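EchA1_1 (Mycobacterium avium subsp. paratuberculosis, PDB 3R9T) probably catalyses the reversible hydration of trans-2-enoyl-CoA thioesters to (3S)-3-hydroxyacyl-CoA in fatty acid metabolism. Local coordinates at residues B[95-107]-B[211-224]. Sequence-based numbering, arbitrary orientation. Where two conformers were deposited one is given.
Sequences YVRHFIDKPTIAA and VQASKRIAYGVDDG
K215 and F99 carry the contact between helix 208-218 of this crotonase fold and the loop that leads into the parallel core strand 104-108. The lysine chain, bent at chi3 (78°), slides past the F99 ring in the opposite direction and delivers its ammonium into the loop 100-102. There NZ donates to I100 O at 2.8 Å, the donor tilted 24° from the carbonyl plane, and to K102 O at 2.9 Å from well above that carbonyl's plane. One water accepts from both K215 NZ and I100 N, and D124 also pairs with this buried charge in a salt bridge. F99 lays one ring face against V221, whose CG2 sits 3.7 Å from the ring centroid in a CH-pi contact; Y219 CD1 meets the ring edge. V221 follows the Schellman motif at G220 that ends the helix. At the guanidinium edge, R216 NH2 gives D101 OD1 a weak hydrogen bond, part of a salt bridge, at 3.3 Å, with the two planes 80° apart; E239 of the second subunit is the stronger partner of that arginine. Two waters link G224 O to the loop backbone, the tighter one 2.7 Å from G224 O and 2.8 Å from F99 O.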
ATOM      1  N   TYR B  95       1.662  -6.448 -23.160  1.00 17.93           N
ATOM      2  CA  TYR B  95       0.989  -6.914 -21.939  1.00 16.99           C
ATOM      3  C   TYR B  95       0.930  -5.902 -20.796  1.00 16.83           C
ATOM      4  O   TYR B  95      -0.110  -5.756 -20.177  1.00 17.58           O
ATOM      5  CB  TYR B  95       1.684  -8.187 -21.431  1.00 16.34           C
ATOM      6  CG  TYR B  95       0.958  -8.961 -20.341  1.00 17.36           C
ATOM      7  CD1 TYR B  95       0.004  -9.918 -20.667  1.00 18.48           C
ATOM      8  CD2 TYR B  95       1.246  -8.768 -18.988  1.00 17.24           C
ATOM      9  CE1 TYR B  95      -0.656 -10.643 -19.707  1.00 18.31           C
ATOM     10  CE2 TYR B  95       0.563  -9.484 -18.000  1.00 15.19           C
ATOM     11  CZ  TYR B  95      -0.361 -10.460 -18.373  1.00 16.40           C
ATOM     12  OH  TYR B  95      -1.065 -11.196 -17.443  1.00 19.12           O
ATOM     13  N   VAL B  96       2.045  -5.231 -20.503  1.00 17.46           N
ATOM     14  CA  VAL B  96       2.161  -4.456 -19.246  1.00 17.66           C
ATOM     15  C   VAL B  96       1.373  -3.146 -19.207  1.00 18.09           C
ATOM     16  O   VAL B  96       1.129  -2.597 -18.119  1.00 18.02           O
ATOM     17  CB  VAL B  96       3.616  -4.191 -18.824  1.00 17.64           C
ATOM     18  CG1 VAL B  96       4.385  -5.493 -18.656  1.00 18.01           C
ATOM     19  CG2 VAL B  96       4.316  -3.212 -19.789  1.00 18.29           C
ATOM     20  N   ARG B  97       0.994  -2.640 -20.380  1.00 18.77           N
ATOM     21  CA  ARG B  97       0.097  -1.485 -20.502  1.00 19.23           C
ATOM     22  C   ARG B  97      -1.088  -1.855 -21.396  1.00 18.97           C
ATOM     23  O   ARG B  97      -1.539  -1.053 -22.204  1.00 19.70           O
ATOM     24  CB  ARG B  97       0.856  -0.295 -21.101  1.00 19.86           C
ATOM     25  CG  ARG B  97       0.271   1.051 -20.841  1.00 23.96           C
ATOM     26  CD  ARG B  97       1.288   2.099 -21.311  1.00 29.31           C
ATOM     27  NE  ARG B  97       0.891   3.473 -21.056  1.00 34.17           N
ATOM     28  CZ  ARG B  97       1.585   4.538 -21.459  1.00 38.12           C
ATOM     29  NH1 ARG B  97       2.716   4.391 -22.150  1.00 39.83           N
ATOM     30  NH2 ARG B  97       1.146   5.761 -21.179  1.00 39.28           N
ATOM     31  N   HIS B  98      -1.581  -3.078 -21.234  1.00 17.69           N
ATOM     32  CA  HIS B  98      -2.675  -3.613 -22.031  1.00 17.85           C
ATOM     33  C   HIS B  98      -3.808  -4.065 -21.115  1.00 17.97           C
ATOM     34  O   HIS B  98      -3.988  -5.246 -20.865  1.00 17.96           O
ATOM     35  CB  HIS B  98      -2.163  -4.786 -22.855  1.00 17.56           C
ATOM     36  CG  HIS B  98      -3.097  -5.247 -23.925  1.00 18.63           C
ATOM     37  ND1 HIS B  98      -2.691  -6.135 -24.899  1.00 18.73           N
ATOM     38  CD2 HIS B  98      -4.393  -4.956 -24.192  1.00 21.41           C
ATOM     39  CE1 HIS B  98      -3.700  -6.367 -25.721  1.00 21.65           C
ATOM     40  NE2 HIS B  98      -4.742  -5.665 -25.316  1.00 20.75           N
ATOM     41  N   PHE B  99      -4.579  -3.105 -20.637  1.00 18.27           N
ATOM     42  CA  PHE B  99      -5.690  -3.401 -19.768  1.00 18.12           C
ATOM     43  C   PHE B  99      -6.781  -4.128 -20.547  1.00 18.22           C
ATOM     44  O   PHE B  99      -7.216  -3.679 -21.626  1.00 19.73           O
ATOM     45  CB  PHE B  99      -6.294  -2.130 -19.155  1.00 18.26           C
ATOM     46  CG  PHE B  99      -7.465  -2.423 -18.259  1.00 17.53           C
ATOM     47  CD1 PHE B  99      -7.259  -2.779 -16.935  1.00 18.35           C
ATOM     48  CD2 PHE B  99      -8.761  -2.429 -18.764  1.00 19.66           C
ATOM     49  CE1 PHE B  99      -8.336  -3.108 -16.106  1.00 17.99           C
ATOM     50  CE2 PHE B  99      -9.851  -2.738 -17.943  1.00 19.38           C
ATOM     51  CZ  PHE B  99      -9.632  -3.074 -16.617  1.00 20.08           C
ATOM     52  N   ILE B 100      -7.218  -5.242 -19.967  1.00 17.98           N
ATOM     53  CA  ILE B 100      -8.429  -5.939 -20.375  1.00 18.85           C
ATOM     54  C   ILE B 100      -9.343  -6.147 -19.165  1.00 18.39           C
ATOM     55  O   ILE B 100      -8.888  -6.241 -18.021  1.00 17.53           O
ATOM     56  CB  ILE B 100      -8.148  -7.282 -21.108  1.00 18.96           C
ATOM     57  CG1 ILE B 100      -7.578  -8.354 -20.168  1.00 19.16           C
ATOM     58  CG2 ILE B 100      -7.267  -7.024 -22.346  1.00 20.11           C
ATOM     59  CD1 ILE B 100      -7.647  -9.770 -20.784  1.00 21.58           C
ATOM     60  N   ASP B 101     -10.644  -6.204 -19.442  1.00 18.95           N
ATOM     61  CA  ASP B 101     -11.754  -6.368 -18.496  0.50 19.40           C
ATOM     62  C   ASP B 101     -11.786  -7.703 -17.775  1.00 18.77           C
ATOM     63  O   ASP B 101     -12.487  -7.887 -16.755  1.00 19.36           O
ATOM     64  CB  ASP B 101     -13.071  -6.303 -19.285  0.50 20.02           C
ATOM     65  CG  ASP B 101     -13.407  -4.916 -19.768  0.50 22.57           C
ATOM     66  OD1 ASP B 101     -12.992  -3.934 -19.121  0.50 25.82           O
ATOM     67  OD2 ASP B 101     -14.107  -4.812 -20.797  0.50 25.54           O
ATOM     68  N   LYS B 102     -11.124  -8.684 -18.378  1.00 18.37           N
ATOM     69  CA  LYS B 102     -11.166 -10.045 -17.867  1.00 18.87           C
ATOM     70  C   LYS B 102      -9.953 -10.334 -16.993  1.00 17.76           C
ATOM     71  O   LYS B 102      -8.876  -9.806 -17.229  1.00 17.51           O
ATOM     72  CB  LYS B 102     -11.244 -11.009 -19.033  1.00 19.71           C
ATOM     73  CG  LYS B 102     -12.146 -10.465 -20.150  1.00 24.00           C
ATOM     74  CD  LYS B 102     -13.192 -11.408 -20.598  1.00 27.82           C
ATOM     75  CE  LYS B 102     -14.054 -10.806 -21.720  1.00 26.97           C
ATOM     76  NZ  LYS B 102     -14.200 -11.749 -22.839  1.00 28.59           N
ATOM     77  N   PRO B 103     -10.132 -11.165 -15.967  1.00 18.11           N
ATOM     78  CA  PRO B 103      -9.026 -11.458 -15.078  1.00 17.99           C
ATOM     79  C   PRO B 103      -7.839 -12.123 -15.766  1.00 17.59           C
ATOM     80  O   PRO B 103      -8.018 -12.998 -16.636  1.00 17.90           O
ATOM     81  CB  PRO B 103      -9.649 -12.407 -14.038  1.00 18.79           C
ATOM     82  CG  PRO B 103     -10.834 -13.017 -14.745  1.00 20.27           C
ATOM     83  CD  PRO B 103     -11.351 -11.901 -15.586  1.00 19.32           C
ATOM     84  N   THR B 104      -6.644 -11.686 -15.351  1.00 16.44           N
ATOM     85  CA  THR B 104      -5.372 -12.247 -15.792  1.00 16.65           C
ATOM     86  C   THR B 104      -4.598 -12.861 -14.634  1.00 17.14           C
ATOM     87  O   THR B 104      -4.495 -12.274 -13.572  1.00 16.40           O
ATOM     88  CB  THR B 104      -4.494 -11.193 -16.498  1.00 16.94           C
ATOM     89  OG1 THR B 104      -4.233 -10.104 -15.597  1.00 16.33           O
ATOM     90  CG2 THR B 104      -5.212 -10.659 -17.782  1.00 18.02           C
ATOM     91  N   ILE B 105      -4.072 -14.061 -14.855  1.00 16.85           N
ATOM     92  CA  ILE B 105      -3.346 -14.800 -13.858  1.00 16.99           C
ATOM     93  C   ILE B 105      -2.038 -15.216 -14.486  1.00 16.84           C
ATOM     94  O   ILE B 105      -2.031 -15.920 -15.500  1.00 18.64           O
ATOM     95  CB  ILE B 105      -4.116 -16.071 -13.461  1.00 17.48           C
ATOM     96  CG1 ILE B 105      -5.531 -15.730 -12.980  1.00 19.79           C
ATOM     97  CG2 ILE B 105      -3.283 -16.907 -12.439  1.00 18.00           C
ATOM     98  CD1 ILE B 105      -6.443 -16.972 -12.866  1.00 23.07           C
ATOM     99  N   ALA B 106      -0.935 -14.802 -13.886  1.00 16.43           N
ATOM    100  CA  ALA B 106       0.379 -15.264 -14.279  1.00 16.89           C
ATOM    101  C   ALA B 106       0.673 -16.611 -13.626  1.00 17.86           C
ATOM    102  O   ALA B 106       0.595 -16.735 -12.415  1.00 18.81           O
ATOM    103  CB  ALA B 106       1.410 -14.259 -13.841  1.00 16.79           C
ATOM    104  N   ALA B 107       0.976 -17.621 -14.434  1.00 18.08           N
ATOM    105  CA  ALA B 107       1.328 -18.917 -13.925  1.00 18.61           C
ATOM    106  C   ALA B 107       2.824 -19.073 -14.125  1.00 19.21           C
ATOM    107  O   ALA B 107       3.289 -19.431 -15.224  1.00 20.41           O
ATOM    108  CB  ALA B 107       0.564 -19.976 -14.661  1.00 18.47           C
ATOM    109  N   VAL B 211     -17.446  -8.970 -12.381  1.00 19.36           N
ATOM    110  CA  VAL B 211     -15.973  -9.145 -12.334  1.00 19.40           C
ATOM    111  C   VAL B 211     -15.287  -8.032 -13.150  1.00 19.08           C
ATOM    112  O   VAL B 211     -14.308  -7.402 -12.703  1.00 19.22           O
ATOM    113  CB  VAL B 211     -15.572 -10.571 -12.842  1.00 19.21           C
ATOM    114  CG1 VAL B 211     -14.042 -10.692 -13.124  1.00 20.05           C
ATOM    115  CG2 VAL B 211     -16.052 -11.651 -11.865  1.00 20.59           C
ATOM    116  N   GLN B 212     -15.842  -7.794 -14.336  1.00 20.00           N
ATOM    117  CA  GLN B 212     -15.352  -6.782 -15.285  1.00 20.28           C
ATOM    118  C   GLN B 212     -15.452  -5.389 -14.685  1.00 19.94           C
ATOM    119  O   GLN B 212     -14.476  -4.627 -14.698  1.00 20.34           O
ATOM    120  CB  GLN B 212     -16.108  -6.896 -16.612  1.00 21.21           C
ATOM    121  CG  GLN B 212     -15.714  -8.173 -17.308  1.00 22.74           C
ATOM    122  CD  GLN B 212     -16.557  -8.585 -18.488  1.00 28.70           C
ATOM    123  OE1 GLN B 212     -16.455  -9.731 -18.934  1.00 35.62           O
ATOM    124  NE2 GLN B 212     -17.373  -7.690 -19.009  1.00 32.00           N
ATOM    125  N   ALA B 213     -16.610  -5.077 -14.110  1.00 19.90           N
ATOM    126  CA  ALA B 213     -16.811  -3.777 -13.482  1.00 18.90           C
ATOM    127  C   ALA B 213     -15.885  -3.600 -12.277  1.00 18.14           C
ATOM    128  O   ALA B 213     -15.333  -2.517 -12.047  1.00 16.84           O
ATOM    129  CB  ALA B 213     -18.250  -3.597 -13.055  1.00 19.43           C
ATOM    130  N   SER B 214     -15.721  -4.666 -11.490  1.00 18.01           N
ATOM    131  CA  SER B 214     -14.847  -4.615 -10.314  1.00 17.22           C
ATOM    132  C   SER B 214     -13.411  -4.330 -10.715  1.00 17.47           C
ATOM    133  O   SER B 214     -12.733  -3.529 -10.078  1.00 16.55           O
ATOM    134  CB  SER B 214     -14.901  -5.923  -9.505  1.00 17.82           C
ATOM    135  OG  SER B 214     -16.177  -6.122  -8.951  1.00 18.47           O
ATOM    136  N   LYS B 215     -12.955  -4.959 -11.792  1.00 17.74           N
ATOM    137  CA  LYS B 215     -11.613  -4.665 -12.317  1.00 18.87           C
ATOM    138  C   LYS B 215     -11.451  -3.226 -12.749  1.00 19.12           C
ATOM    139  O   LYS B 215     -10.459  -2.593 -12.409  1.00 19.73           O
ATOM    140  CB  LYS B 215     -11.261  -5.547 -13.525  1.00 19.82           C
ATOM    141  CG  LYS B 215     -10.489  -6.786 -13.218  1.00 22.02           C
ATOM    142  CD  LYS B 215      -9.796  -7.395 -14.483  1.00 19.90           C
ATOM    143  CE  LYS B 215      -8.522  -6.683 -14.921  1.00 21.48           C
ATOM    144  NZ  LYS B 215      -7.665  -7.558 -15.842  1.00 18.58           N
ATOM    145  N   ARG B 216     -12.407  -2.698 -13.502  1.00 18.26           N
ATOM    146  CA  ARG B 216     -12.283  -1.332 -13.990  1.00 19.72           C
ATOM    147  C   ARG B 216     -12.201  -0.366 -12.817  1.00 19.50           C
ATOM    148  O   ARG B 216     -11.386   0.557 -12.842  1.00 21.28           O
ATOM    149  CB  ARG B 216     -13.432  -0.956 -14.912  1.00 20.07           C
ATOM    150  CG  ARG B 216     -13.402  -1.693 -16.232  1.00 19.89           C
ATOM    151  CD  ARG B 216     -14.386  -1.167 -17.209  1.00 22.91           C
ATOM    152  NE  ARG B 216     -15.759  -1.403 -16.796  1.00 23.84           N
ATOM    153  CZ  ARG B 216     -16.520  -2.416 -17.201  1.00 23.23           C
ATOM    154  NH1 ARG B 216     -17.760  -2.495 -16.755  1.00 22.21           N
ATOM    155  NH2 ARG B 216     -16.073  -3.328 -18.059  1.00 23.64           N
ATOM    156  N   ILE B 217     -13.013  -0.576 -11.780  1.00 18.48           N
ATOM    157  CA  ILE B 217     -13.005   0.359 -10.665  1.00 17.49           C
ATOM    158  C   ILE B 217     -11.720   0.220  -9.848  1.00 16.36           C
ATOM    159  O   ILE B 217     -11.117   1.216  -9.490  1.00 17.11           O
ATOM    160  CB  ILE B 217     -14.188   0.151  -9.719  1.00 16.98           C
ATOM    161  CG1 ILE B 217     -15.499   0.459 -10.412  1.00 17.67           C
ATOM    162  CG2 ILE B 217     -14.049   1.054  -8.485  1.00 17.47           C
ATOM    163  CD1 ILE B 217     -16.703  -0.297  -9.840  1.00 18.58           C
ATOM    164  N   ALA B 218     -11.294  -1.011  -9.569  1.00 16.70           N
ATOM    165  CA  ALA B 218     -10.120  -1.277  -8.713  1.00 17.13           C
ATOM    166  C   ALA B 218      -8.843  -0.713  -9.301  1.00 18.15           C
ATOM    167  O   ALA B 218      -7.927  -0.349  -8.564  1.00 20.01           O
ATOM    168  CB  ALA B 218      -9.956  -2.787  -8.480  1.00 17.49           C
ATOM    169  N   TYR B 219      -8.759  -0.685 -10.625  1.00 17.79           N
ATOM    170  CA  TYR B 219      -7.575  -0.116 -11.283  1.00 18.54           C
ATOM    171  C   TYR B 219      -7.772   1.329 -11.750  1.00 19.87           C
ATOM    172  O   TYR B 219      -6.865   1.887 -12.338  1.00 21.13           O
ATOM    173  CB  TYR B 219      -7.120  -0.970 -12.461  1.00 18.46           C
ATOM    174  CG  TYR B 219      -6.543  -2.296 -12.031  1.00 18.17           C
ATOM    175  CD1 TYR B 219      -7.233  -3.463 -12.254  1.00 17.64           C
ATOM    176  CD2 TYR B 219      -5.299  -2.380 -11.386  1.00 21.25           C
ATOM    177  CE1 TYR B 219      -6.723  -4.693 -11.838  1.00 20.95           C
ATOM    178  CE2 TYR B 219      -4.776  -3.622 -10.962  1.00 22.20           C
ATOM    179  CZ  TYR B 219      -5.498  -4.773 -11.202  1.00 22.48           C
ATOM    180  OH  TYR B 219      -4.997  -6.014 -10.811  1.00 23.72           O
ATOM    181  N   GLY B 220      -8.918   1.946 -11.480  1.00 19.74           N
ATOM    182  CA  GLY B 220      -9.124   3.341 -11.890  1.00 20.70           C
ATOM    183  C   GLY B 220      -9.079   3.536 -13.387  1.00 21.34           C
ATOM    184  O   GLY B 220      -8.374   4.394 -13.884  1.00 22.09           O
ATOM    185  N   VAL B 221      -9.875   2.753 -14.103  1.00 21.47           N
ATOM    186  CA  VAL B 221      -9.851   2.749 -15.553  1.00 22.56           C
ATOM    187  C   VAL B 221     -10.923   3.647 -16.126  1.00 24.18           C
ATOM    188  O   VAL B 221     -12.107   3.496 -15.819  1.00 24.68           O
ATOM    189  CB  VAL B 221     -10.017   1.322 -16.090  1.00 22.38           C
ATOM    190  CG1 VAL B 221     -10.165   1.300 -17.652  1.00 23.10           C
ATOM    191  CG2 VAL B 221      -8.840   0.463 -15.575  1.00 22.16           C
ATOM    192  N   ASP B 222     -10.469   4.597 -16.936  1.00 25.21           N
ATOM    193  CA  ASP B 222     -11.332   5.406 -17.780  1.00 27.03           C
ATOM    194  C   ASP B 222     -10.962   5.113 -19.240  1.00 27.83           C
ATOM    195  O   ASP B 222      -9.791   5.185 -19.622  1.00 28.03           O
ATOM    196  CB  ASP B 222     -11.154   6.900 -17.475  1.00 27.54           C
ATOM    197  CG  ASP B 222     -11.520   7.262 -16.040  1.00 27.85           C
ATOM    198  OD1 ASP B 222     -12.414   6.621 -15.444  1.00 27.87           O
ATOM    199  OD2 ASP B 222     -10.908   8.215 -15.507  1.00 28.54           O
ATOM    200  N   ASP B 223     -11.963   4.743 -20.030  1.00 28.81           N
ATOM    201  CA  ASP B 223     -11.784   4.456 -21.460  0.50 29.66           C
ATOM    202  C   ASP B 223     -10.600   3.523 -21.749  1.00 29.17           C
ATOM    203  O   ASP B 223      -9.755   3.809 -22.603  1.00 29.23           O
ATOM    204  CB  ASP B 223     -11.621   5.760 -22.246  0.50 30.49           C
ATOM    205  CG  ASP B 223     -12.937   6.490 -22.455  0.50 32.14           C
ATOM    206  OD1 ASP B 223     -13.929   6.143 -21.784  0.50 32.59           O
ATOM    207  OD2 ASP B 223     -12.971   7.406 -23.305  0.50 33.83           O
ATOM    208  N   GLY B 224     -10.527   2.403 -21.038  1.00 28.90           N
ATOM    209  CA  GLY B 224      -9.479   1.417 -21.302  1.00 28.61           C
ATOM    210  C   GLY B 224      -8.078   1.746 -20.810  1.00 28.23           C
ATOM    211  O   GLY B 224      -7.152   0.986 -21.072  1.00 28.63           O
TER
HETATM  212  O   HOH W   1      -4.432  -0.216 -21.318  1.00 29.99           O
HETATM  213  O   HOH W   2      -7.770  -1.150 -22.606  1.00 32.27           O
HETATM  214  O   HOH W   3      -5.652  -6.063 -17.317  1.00 14.30           O